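Local coordinates for protein glutathione S-transferase (Lodderomyces elongisporus, PDB 4IVF) that probably acts as a glutathione S-transferase, binding two glutathione molecules per subunit in a dimer of the GST fold, at residues D146-Y151 with N196-L201; K167-D172 with V176-L181; G183-L188 with K203-L208. All coordinates share one frame; numbering follows the deposited sequence.

Interaction 1 of 3, residues D146-Y151 with N196-L201; sequences DTKRIY and NQWPLL
Tyr151 and Trp198 account for most of the surface buried here, and the backbone-near end of the tyrosine does the touching. Its CB sits over one face of the indole, 3.6 Å from the centroid of the six-membered ring of Trp198 and 8° off the ring normal, which makes a CH-pi contact. The two aromatic rings are inclined by 26° but slid apart, so they barely overlap. With CG of Tyr151 placed opposite its carbonyl carbon (chi1 -79°), the phenol leads away from Trp198 into the interior, where its OH is hydrogen-bonded to Gln122. Gln197 CG lies over the opposite face of the indole of Trp198, 3.5 Å above the plane, so the wide, flat ring is sandwiched between two methylene groups, Gln197 CG and Tyr151 CB. At the indole edge a water joins the segments: it accepts from Trp198 NE1 at 2.9 Å and donates to Lys148 O at 2.7 Å. The indole N-H, which has no direct hydrogen bond across the contact, is thus satisfied at a partly exposed rim, where the aliphatic base of Lys148 lines the tryptophan. Leu201 completes the contact with one branch: Leu201 CD1 lies at the edge of the Tyr151 ring, 3.8 Å from Tyr151 CD2, and the two side chains cross at about a right angle. Trp198 is the N-cap residue of helix 199-209, whose first turn is fastened by Glu155 of helix 137-159 to the backbone N-H groups of Leu200 and Leu201. Helix 137-159 turns its other flank, with Ile150 and Thr147, to helix 102-131, while Tyr151 reaches helix 176-185.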
loop_
_atom_site.group_PDB
_atom_site.type_symbol
_atom_site.label_atom_id
_atom_site.label_comp_id
_atom_site.label_asym_id
_atom_site.label_seq_id
_atom_site.Cartn_x
_atom_site.Cartn_y
_atom_site.Cartn_z
ATOM N N ASP F 146 -0.781 -10.706 -14.582
ATOM C CA ASP F 146 -0.854 -10.506 -13.144
ATOM C C ASP F 146 -2.015 -9.575 -12.775
ATOM O O ASP F 146 -2.620 -9.718 -11.713
ATOM C CB ASP F 146 0.476 -10.014 -12.575
ATOM C CG ASP F 146 0.597 -10.281 -11.080
ATOM O OD1 ASP F 146 0.281 -11.410 -10.648
ATOM O OD2 ASP F 146 0.988 -9.359 -10.337
ATOM N N THR F 147 -2.344 -8.631 -13.648
ATOM C CA THR F 147 -3.528 -7.804 -13.414
ATOM C C THR F 147 -4.800 -8.650 -13.323
ATOM O O THR F 147 -5.653 -8.424 -12.452
ATOM C CB THR F 147 -3.706 -6.750 -14.505
ATOM O OG1 THR F 147 -2.605 -5.836 -14.463
ATOM C CG2 THR F 147 -4.992 -5.980 -14.285
ATOM N N LYS F 148 -4.908 -9.632 -14.215
ATOM C CA LYS F 148 -6.048 -10.534 -14.224
ATOM C C LYS F 148 -6.043 -11.415 -12.978
ATOM O O LYS F 148 -7.105 -11.753 -12.455
ATOM C CB LYS F 148 -6.049 -11.401 -15.484
ATOM C CG LYS F 148 -6.481 -10.677 -16.742
ATOM C CD LYS F 148 -6.153 -11.537 -17.959
ATOM C CE LYS F 148 -6.734 -10.979 -19.238
ATOM N NZ LYS F 148 -6.179 -11.702 -20.421
ATOM N N ARG F 149 -4.850 -11.784 -12.510
ATOM C CA ARG F 149 -4.738 -12.560 -11.287
ATOM C C ARG F 149 -5.397 -11.804 -10.127
ATOM O O ARG F 149 -6.194 -12.371 -9.376
ATOM C CB ARG F 149 -3.272 -12.858 -10.948
ATOM C CG ARG F 149 -3.124 -13.830 -9.770
ATOM C CD ARG F 149 -1.709 -13.860 -9.170
ATOM N NE ARG F 149 -1.351 -12.615 -8.490
ATOM C CZ ARG F 149 -1.679 -12.320 -7.231
ATOM N NH1 ARG F 149 -2.391 -13.173 -6.495
ATOM N NH2 ARG F 149 -1.317 -11.160 -6.711
ATOM N N ILE F 150 -5.070 -10.516 -10.014
ATOM C CA ILE F 150 -5.496 -9.686 -8.893
ATOM C C ILE F 150 -7.011 -9.427 -8.849
ATOM O O ILE F 150 -7.618 -9.399 -7.786
ATOM C CB ILE F 150 -4.699 -8.360 -8.865
ATOM C CG1 ILE F 150 -3.268 -8.630 -8.416
ATOM C CG2 ILE F 150 -5.329 -7.358 -7.915
ATOM C CD1 ILE F 150 -2.331 -7.506 -8.723
ATOM N N TYR F 151 -7.616 -9.249 -10.015
ATOM C CA TYR F 151 -9.048 -9.086 -10.093
ATOM C C TYR F 151 -9.759 -10.392 -9.776
ATOM O O TYR F 151 -10.854 -10.387 -9.213
ATOM C CB TYR F 151 -9.454 -8.521 -11.450
ATOM C CG TYR F 151 -9.221 -7.026 -11.497
ATOM C CD1 TYR F 151 -8.057 -6.499 -12.035
ATOM C CD2 TYR F 151 -10.144 -6.147 -10.951
ATOM C CE1 TYR F 151 -7.829 -5.137 -12.049
ATOM C CE2 TYR F 151 -9.925 -4.783 -10.960
ATOM C CZ TYR F 151 -8.768 -4.286 -11.519
ATOM O OH TYR F 151 -8.550 -2.931 -11.544
ATOM N N ASN F 196 -16.602 -7.625 -16.657
ATOM C CA ASN F 196 -17.783 -8.471 -16.524
ATOM C C ASN F 196 -17.456 -9.954 -16.548
ATOM O O ASN F 196 -18.269 -10.777 -16.132
ATOM C CB ASN F 196 -18.836 -8.120 -17.574
ATOM C CG ASN F 196 -19.632 -6.902 -17.191
ATOM O OD1 ASN F 196 -19.814 -6.635 -16.012
ATOM N ND2 ASN F 196 -20.098 -6.145 -18.179
ATOM N N GLN F 197 -16.250 -10.291 -17.001
ATOM C CA GLN F 197 -15.795 -11.678 -16.955
ATOM C C GLN F 197 -15.712 -12.189 -15.504
ATOM O O GLN F 197 -15.749 -13.391 -15.267
ATOM C CB GLN F 197 -14.454 -11.835 -17.675
ATOM C CG GLN F 197 -13.255 -11.312 -16.892
ATOM C CD GLN F 197 -12.013 -11.194 -17.759
ATOM O OE1 GLN F 197 -11.127 -12.054 -17.729
ATOM N NE2 GLN F 197 -11.951 -10.132 -18.552
ATOM N N TRP F 198 -15.575 -11.272 -14.547
ATOM C CA TRP F 198 -15.711 -11.601 -13.129
ATOM C C TRP F 198 -17.073 -11.083 -12.690
ATOM O O TRP F 198 -17.222 -9.899 -12.382
ATOM C CB TRP F 198 -14.598 -10.966 -12.294
ATOM C CG TRP F 198 -13.200 -11.290 -12.769
ATOM C CD1 TRP F 198 -12.509 -12.446 -12.553
ATOM C CD2 TRP F 198 -12.329 -10.441 -13.529
ATOM N NE1 TRP F 198 -11.265 -12.373 -13.135
ATOM C CE2 TRP F 198 -11.131 -11.151 -13.739
ATOM C CE3 TRP F 198 -12.452 -9.154 -14.062
ATOM C CZ2 TRP F 198 -10.063 -10.615 -14.457
ATOM C CZ3 TRP F 198 -11.393 -8.623 -14.764
ATOM C CH2 TRP F 198 -10.216 -9.353 -14.958
ATOM N N PRO F 199 -18.085 -11.972 -12.668
ATOM C CA PRO F 199 -19.483 -11.525 -12.601
ATOM C C PRO F 199 -19.837 -10.783 -11.314
ATOM O O PRO F 199 -20.609 -9.831 -11.366
ATOM C CB PRO F 199 -20.287 -12.828 -12.760
ATOM C CG PRO F 199 -19.337 -13.917 -12.380
ATOM C CD PRO F 199 -17.971 -13.438 -12.793
ATOM N N LEU F 200 -19.273 -11.191 -10.183
ATOM C CA LEU F 200 -19.502 -10.463 -8.942
ATOM C C LEU F 200 -18.906 -9.044 -8.998
ATOM O O LEU F 200 -19.563 -8.079 -8.617
ATOM C CB LEU F 200 -18.955 -11.234 -7.741
ATOM C CG LEU F 200 -19.539 -12.625 -7.467
ATOM C CD1 LEU F 200 -18.924 -13.164 -6.210
ATOM C CD2 LEU F 200 -21.061 -12.589 -7.350
ATOM N N LEU F 201 -17.674 -8.920 -9.476
ATOM C CA LEU F 201 -17.073 -7.596 -9.678
ATOM C C LEU F 201 -17.914 -6.739 -10.626
ATOM O O LEU F 201 -18.135 -5.551 -10.371
ATOM C CB LEU F 201 -15.653 -7.720 -10.215
ATOM C CG LEU F 201 -14.523 -7.986 -9.225
ATOM C CD1 LEU F 201 -13.229 -8.218 -9.984
ATOM C CD2 LEU F 201 -14.360 -6.814 -8.259
HETATM O O HOH W 1 -8.774 -13.777 -13.142
#

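Interaction 2 of 3, residues K167-D172 with V176-L181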
loop_
_atom_site.group_PDB
_atom_site.type_symbol
_atom_site.label_atom_id
_atom_site.label_comp_id
_atom_site.label_asym_id
_atom_site.label_seq_id
_atom_site.Cartn_x
_atom_site.Cartn_y
_atom_site.Cartn_z
ATOM N N LYS F 167 -21.987 -7.827 -2.380
ATOM C CA LYS F 167 -22.074 -6.472 -2.911
ATOM C C LYS F 167 -20.912 -5.601 -2.443
ATOM O O LYS F 167 -20.596 -4.590 -3.071
ATOM C CB LYS F 167 -23.397 -5.817 -2.506
ATOM C CG LYS F 167 -24.623 -6.492 -3.099
ATOM C CD LYS F 167 -25.772 -6.547 -2.108
ATOM C CE LYS F 167 -26.420 -5.197 -1.895
ATOM N NZ LYS F 167 -27.399 -5.240 -0.763
ATOM N N TYR F 168 -20.282 -5.999 -1.340
ATOM C CA TYR F 168 -19.225 -5.203 -0.720
ATOM C C TYR F 168 -17.998 -6.056 -0.438
ATOM O O TYR F 168 -18.111 -7.238 -0.139
ATOM C CB TYR F 168 -19.717 -4.618 0.601
ATOM C CG TYR F 168 -21.091 -3.999 0.544
ATOM C CD1 TYR F 168 -21.275 -2.741 0.003
ATOM C CD2 TYR F 168 -22.202 -4.671 1.037
ATOM C CE1 TYR F 168 -22.506 -2.160 -0.048
ATOM C CE2 TYR F 168 -23.457 -4.097 0.986
ATOM C CZ TYR F 168 -23.602 -2.833 0.446
ATOM O OH TYR F 168 -24.840 -2.232 0.384
ATOM N N LEU F 169 -16.818 -5.456 -0.511
ATOM C CA LEU F 169 -15.613 -6.176 -0.124
ATOM C C LEU F 169 -15.620 -6.551 1.353
ATOM O O LEU F 169 -15.139 -7.621 1.731
ATOM C CB LEU F 169 -14.382 -5.340 -0.420
ATOM C CG LEU F 169 -14.060 -5.169 -1.898
ATOM C CD1 LEU F 169 -12.814 -4.287 -2.064
ATOM C CD2 LEU F 169 -13.864 -6.540 -2.527
ATOM N N VAL F 170 -16.141 -5.670 2.200
ATOM C CA VAL F 170 -16.223 -5.978 3.630
ATOM C C VAL F 170 -17.599 -5.695 4.219
ATOM O O VAL F 170 -18.071 -4.558 4.206
ATOM C CB VAL F 170 -15.159 -5.228 4.459
ATOM C CG1 VAL F 170 -15.243 -5.642 5.917
ATOM C CG2 VAL F 170 -13.771 -5.503 3.926
ATOM N N GLY F 171 -18.236 -6.743 4.738
ATOM C CA GLY F 171 -19.499 -6.618 5.445
ATOM C C GLY F 171 -20.670 -6.054 4.659
ATOM O O GLY F 171 -20.932 -6.463 3.524
ATOM N N ASP F 172 -21.368 -5.102 5.270
ATOM C CA ASP F 172 -22.596 -4.543 4.712
ATOM C C ASP F 172 -22.460 -3.095 4.243
ATOM O O ASP F 172 -23.442 -2.374 4.141
ATOM C CB ASP F 172 -23.714 -4.622 5.756
ATOM C CG ASP F 172 -23.383 -3.850 7.032
ATOM O OD1 ASP F 172 -22.201 -3.504 7.246
ATOM O OD2 ASP F 172 -24.311 -3.595 7.831
ATOM N N VAL F 176 -13.302 2.231 2.232
ATOM C CA VAL F 176 -12.235 2.821 1.428
ATOM C C VAL F 176 -11.618 1.757 0.520
ATOM O O VAL F 176 -11.058 2.071 -0.523
ATOM C CB VAL F 176 -11.125 3.487 2.300
ATOM C CG1 VAL F 176 -11.638 4.757 2.971
ATOM C CG2 VAL F 176 -10.592 2.517 3.343
ATOM N N ALA F 177 -11.723 0.493 0.915
ATOM C CA ALA F 177 -11.158 -0.566 0.095
ATOM C C ALA F 177 -11.889 -0.644 -1.248
ATOM O O ALA F 177 -11.262 -0.758 -2.294
ATOM C CB ALA F 177 -11.193 -1.902 0.827
ATOM N N ASP F 178 -13.213 -0.552 -1.221
ATOM C CA ASP F 178 -13.990 -0.531 -2.461
ATOM C C ASP F 178 -13.662 0.708 -3.298
ATOM O O ASP F 178 -13.483 0.630 -4.510
ATOM C CB ASP F 178 -15.491 -0.560 -2.164
ATOM C CG ASP F 178 -15.896 -1.743 -1.310
ATOM O OD1 ASP F 178 -15.805 -1.647 -0.069
ATOM O OD2 ASP F 178 -16.302 -2.773 -1.879
ATOM N N PHE F 179 -13.598 1.863 -2.653
ATOM C CA PHE F 179 -13.358 3.083 -3.404
ATOM C C PHE F 179 -11.965 3.111 -4.009
ATOM O O PHE F 179 -11.783 3.602 -5.113
ATOM C CB PHE F 179 -13.684 4.308 -2.561
ATOM C CG PHE F 179 -15.141 4.404 -2.211
ATOM C CD1 PHE F 179 -16.088 4.586 -3.206
ATOM C CD2 PHE F 179 -15.570 4.270 -0.899
ATOM C CE1 PHE F 179 -17.438 4.659 -2.907
ATOM C CE2 PHE F 179 -16.910 4.335 -0.587
ATOM C CZ PHE F 179 -17.856 4.530 -1.598
ATOM N N ALA F 180 -10.999 2.535 -3.305
ATOM C CA ALA F 180 -9.643 2.367 -3.831
ATOM C C ALA F 180 -9.624 1.519 -5.092
ATOM O O ALA F 180 -9.019 1.903 -6.098
ATOM C CB ALA F 180 -8.723 1.756 -2.770
ATOM N N LEU F 181 -10.265 0.354 -5.034
ATOM C CA LEU F 181 -10.288 -0.553 -6.180
ATOM C C LEU F 181 -10.989 0.099 -7.382
ATOM O O LEU F 181 -10.572 -0.051 -8.538
ATOM C CB LEU F 181 -10.972 -1.880 -5.801
ATOM C CG LEU F 181 -11.052 -2.897 -6.949
ATOM C CD1 LEU F 181 -9.664 -3.310 -7.393
ATOM C CD2 LEU F 181 -11.885 -4.112 -6.571
HETATM O O HOH W 2 -16.511 -2.912 2.067
#
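Asp178 carries its CG on the side opposite its carbonyl carbon (chi1 -56°), and a chi2 of 85° turns the carboxylate toward the backbone of Leu169. Asp178 is the aspartate of the Thr-x-x-Asp sequence that opens helix 176-185, consistent with the N-capping box at this place in the helical C-terminal domain of glutathione transferases: its OD1 accepts the backbone N-H of Thr175, just before the helix. The other oxygen, OD2, takes the direct bond from the loop. Leu169 N donates to Asp178 OD2 at 3.1 Å, nearly straight at 165°, and meets the syn lone pair. OD2 has a second donor in Trp204 NE1 of helix 199-209, so the acid fastens a helix start, a loop and a neighbouring helix at once. Aspartate suits the task because its short chain keeps both oxygens close to the helix end, and the several N-H donors, with the helix terminus, would tend to stabilise its negative charge in this buried setting. Leu169 and Asp178 slide past each other in opposite directions, and Leu169 CG comes within 3.3 Å of Asp178 OD2, so that the leucine screens one side of the carboxylate. Its tip goes on to the helix backbone, with Leu169 CD1 3.8 Å from Ala177 C and 4.1 Å from Ala177 CB. A methyl group at position 177 lets the leucine lie close against the first turn; a contact with Ile157 and Leu158 of helix 137-159 continues the apolar environment. Beside the direct bond, a water adds an indirect link from the next residue of the loop: it accepts from Val170 N at 2.8 Å and lies 2.6 Å from Asp178 OD1, to which it appears to donate.

Interaction 3 of 3, residues G183-L188 with K203-L208; sequences GWAYRL and KWYDSL. With GSH (glutathione), chain T.
Trp204 meets Ala185 with the rim of its indole, in the all-helical C-terminal domain of the GST fold, where helix 199-209 packs against the C-terminal part of helix 176-185. The methyl CB of Ala185 lies near the ring plane, 4.3 Å from Trp204 CZ3. Next comes Tyr205, whose chi1 of -175° sends the ring toward the same alanine: Ala185 CB is 4.0 Å from Tyr205 CD1, obliquely placed to the ring. A residue as small as alanine lets two large aromatic side chains reach one point of the helix. Further out, the hydroxyl of Tyr205 arrives beside Tyr186, with OH 3.5 Å from Tyr186 CD1; the ring of Tyr186 is itself stacked with Phe218. One turn on, Leu208 lays its CD1 over a face of the Trp204 indole, 3.4 Å above the plane and offset toward the rim, and its side chain also packs on Phe179 and Leu182. The other flank of segment 183-188 belongs to a glutathione pocket: Trp184 gives its NE1 hydrogen to Asn17 OD1, and its indole borders the ligand, with glutathione C2 at the ring edge and Trp184 CZ2 3.4 Å from the carboxylate oxygen O31, which lies oblique to the ring.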
loop_
_atom_site.group_PDB
_atom_site.type_symbol
_atom_site.label_atom_id
_atom_site.label_comp_id
_atom_site.label_asym_id
_atom_site.label_seq_id
_atom_site.Cartn_x
_atom_site.Cartn_y
_atom_site.Cartn_z
ATOM N N GLY F 183 -11.174 3.151 -8.502
ATOM C CA GLY F 183 -10.405 4.077 -9.314
ATOM C C GLY F 183 -9.711 3.354 -10.454
ATOM O O GLY F 183 -9.718 3.836 -11.577
ATOM N N TRP F 184 -9.136 2.187 -10.155
ATOM C CA TRP F 184 -8.370 1.392 -11.113
ATOM C C TRP F 184 -9.212 0.465 -11.972
ATOM O O TRP F 184 -8.839 0.160 -13.114
ATOM C CB TRP F 184 -7.296 0.582 -10.392
ATOM C CG TRP F 184 -6.064 1.401 -10.103
ATOM C CD1 TRP F 184 -5.793 2.112 -8.970
ATOM C CD2 TRP F 184 -4.950 1.599 -10.979
ATOM N NE1 TRP F 184 -4.571 2.746 -9.086
ATOM C CE2 TRP F 184 -4.034 2.445 -10.310
ATOM C CE3 TRP F 184 -4.629 1.132 -12.261
ATOM C CZ2 TRP F 184 -2.818 2.833 -10.881
ATOM C CZ3 TRP F 184 -3.416 1.528 -12.836
ATOM C CH2 TRP F 184 -2.530 2.372 -12.144
ATOM N N ALA F 185 -10.332 0.001 -11.421
ATOM C CA ALA F 185 -11.270 -0.828 -12.178
ATOM C C ALA F 185 -11.777 -0.019 -13.371
ATOM O O ALA F 185 -12.011 -0.544 -14.456
ATOM C CB ALA F 185 -12.435 -1.262 -11.292
ATOM N N TYR F 186 -11.932 1.277 -13.145
ATOM C CA TYR F 186 -12.362 2.204 -14.167
ATOM C C TYR F 186 -11.418 2.188 -15.378
ATOM O O TYR F 186 -11.834 2.480 -16.497
ATOM C CB TYR F 186 -12.430 3.598 -13.550
ATOM C CG TYR F 186 -12.933 4.667 -14.470
ATOM C CD1 TYR F 186 -14.285 4.789 -14.745
ATOM C CD2 TYR F 186 -12.057 5.568 -15.059
ATOM C CE1 TYR F 186 -14.751 5.776 -15.596
ATOM C CE2 TYR F 186 -12.515 6.560 -15.906
ATOM C CZ TYR F 186 -13.858 6.661 -16.170
ATOM O OH TYR F 186 -14.310 7.648 -17.016
ATOM N N ARG F 187 -10.158 1.819 -15.151
ATOM C CA ARG F 187 -9.139 1.862 -16.200
ATOM C C ARG F 187 -8.968 0.551 -16.985
ATOM O O ARG F 187 -8.179 0.499 -17.939
ATOM C CB ARG F 187 -7.792 2.278 -15.607
ATOM C CG ARG F 187 -7.572 3.777 -15.493
ATOM C CD ARG F 187 -7.143 4.349 -16.826
ATOM N NE ARG F 187 -6.564 5.674 -16.670
ATOM C CZ ARG F 187 -7.267 6.801 -16.660
ATOM N NH1 ARG F 187 -8.591 6.771 -16.791
ATOM N NH2 ARG F 187 -6.643 7.964 -16.521
ATOM N N LEU F 188 -9.696 -0.495 -16.592
ATOM C CA LEU F 188 -9.592 -1.793 -17.256
ATOM C C LEU F 188 -10.005 -1.727 -18.719
ATOM O O LEU F 188 -9.477 -2.456 -19.557
ATOM C CB LEU F 188 -10.430 -2.851 -16.527
ATOM C CG LEU F 188 -9.843 -3.445 -15.232
ATOM C CD1 LEU F 188 -10.797 -4.472 -14.582
ATOM C CD2 LEU F 188 -8.484 -4.082 -15.496
ATOM N N LYS F 203 -21.121 -6.723 -11.103
ATOM C CA LYS F 203 -22.299 -6.170 -10.425
ATOM C C LYS F 203 -21.903 -5.082 -9.431
ATOM O O LYS F 203 -22.555 -4.039 -9.325
ATOM C CB LYS F 203 -23.066 -7.274 -9.684
ATOM C CG LYS F 203 -23.779 -8.281 -10.562
ATOM C CD LYS F 203 -24.176 -9.512 -9.745
ATOM C CE LYS F 203 -25.325 -10.284 -10.384
ATOM N NZ LYS F 203 -26.528 -10.413 -9.481
ATOM N N TRP F 204 -20.840 -5.360 -8.689
ATOM C CA TRP F 204 -20.260 -4.422 -7.741
ATOM C C TRP F 204 -19.866 -3.131 -8.472
ATOM O O TRP F 204 -20.218 -2.021 -8.044
ATOM C CB TRP F 204 -19.051 -5.092 -7.075
ATOM C CG TRP F 204 -18.087 -4.188 -6.351
ATOM C CD1 TRP F 204 -18.116 -3.851 -5.035
ATOM C CD2 TRP F 204 -16.925 -3.555 -6.903
ATOM N NE1 TRP F 204 -17.055 -3.030 -4.732
ATOM C CE2 TRP F 204 -16.314 -2.828 -5.864
ATOM C CE3 TRP F 204 -16.353 -3.518 -8.186
ATOM C CZ2 TRP F 204 -15.153 -2.072 -6.059
ATOM C CZ3 TRP F 204 -15.205 -2.754 -8.379
ATOM C CH2 TRP F 204 -14.617 -2.052 -7.319
ATOM N N TYR F 205 -19.170 -3.284 -9.594
ATOM C CA TYR F 205 -18.778 -2.139 -10.416
ATOM C C TYR F 205 -19.991 -1.352 -10.926
ATOM O O TYR F 205 -20.051 -0.125 -10.792
ATOM C CB TYR F 205 -17.910 -2.605 -11.594
ATOM C CG TYR F 205 -17.344 -1.469 -12.438
ATOM C CD1 TYR F 205 -16.316 -0.666 -11.960
ATOM C CD2 TYR F 205 -17.835 -1.210 -13.706
ATOM C CE1 TYR F 205 -15.794 0.365 -12.719
ATOM C CE2 TYR F 205 -17.316 -0.195 -14.472
ATOM C CZ TYR F 205 -16.298 0.600 -13.968
ATOM O OH TYR F 205 -15.784 1.621 -14.726
ATOM N N ASP F 206 -20.957 -2.062 -11.500
ATOM C CA ASP F 206 -22.158 -1.423 -12.040
ATOM C C ASP F 206 -22.930 -0.677 -10.949
ATOM O O ASP F 206 -23.494 0.397 -11.195
ATOM C CB ASP F 206 -23.087 -2.440 -12.736
ATOM C CG ASP F 206 -22.456 -3.081 -13.970
ATOM O OD1 ASP F 206 -21.512 -2.494 -14.550
ATOM O OD2 ASP F 206 -22.916 -4.183 -14.363
ATOM N N SER F 207 -22.965 -1.259 -9.755
ATOM C CA SER F 207 -23.651 -0.635 -8.623
ATOM C C SER F 207 -23.004 0.688 -8.207
ATOM O O SER F 207 -23.698 1.675 -7.937
ATOM C CB SER F 207 -23.694 -1.589 -7.434
ATOM O OG SER F 207 -24.658 -2.600 -7.653
ATOM N N LEU F 208 -21.678 0.705 -8.153
ATOM C CA LEU F 208 -20.961 1.920 -7.773
ATOM C C LEU F 208 -21.127 3.071 -8.778
ATOM O O LEU F 208 -21.270 4.230 -8.383
ATOM C CB LEU F 208 -19.486 1.613 -7.512
ATOM C CG LEU F 208 -19.295 0.944 -6.153
ATOM C CD1 LEU F 208 -18.031 0.106 -6.099
ATOM C CD2 LEU F 208 -19.258 2.017 -5.078
HETATM N N1 GSH T . 6.434 7.196 -13.156
HETATM C CA1 GSH T . 5.516 6.462 -13.991
HETATM C C1 GSH T . 6.259 5.549 -14.870
HETATM O O11 GSH T . 7.499 5.428 -14.737
HETATM O O12 GSH T . 5.663 4.877 -15.740
HETATM C CB1 GSH T . 4.588 7.400 -14.771
HETATM C CG1 GSH T . 3.255 6.775 -14.971
HETATM C CD1 GSH T . 2.436 6.693 -13.682
HETATM O OE1 GSH T . 2.652 7.453 -12.725
HETATM N N2 GSH T . 1.327 5.678 -13.543
HETATM C CA2 GSH T . 0.560 5.605 -12.310
HETATM C C2 GSH T . 0.890 4.330 -11.585
HETATM O O2 GSH T . 1.200 3.333 -12.221
HETATM C CB2 GSH T . -0.870 5.590 -12.611
HETATM S SG2 GSH T . -1.312 6.971 -13.605
HETATM N N3 GSH T . 0.831 4.259 -10.135
HETATM C CA3 GSH T . 1.151 3.004 -9.487
HETATM C C3 GSH T . 0.347 2.834 -8.260
HETATM O O31 GSH T . -0.789 3.359 -8.147
HETATM O O32 GSH T . 0.830 2.156 -7.311
#

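Following the chain, helix 137-159 supplies residues 146-151, whose partner 196-201 comes 45 residues later, so interaction 1 closes the longest loop. Within that span lies interaction 2, a short closure joining loop 167-172 to the start of helix 176-185. Interaction 3 follows it in series, closing the 14-residue connection from the C-terminal part of helix 176-185 to helix 199-209, but crosses interaction 1, since residues 183-188 lie inside the long loop and 203-208 beyond its end. Helix 199-209 is shared by interactions 1 and 3, helix 176-185 by interactions 2 and 3. Leu181 touches both Tyr151 and Leu201, and Leu188 packs on Tyr151, so the contacts bind three successive helices together.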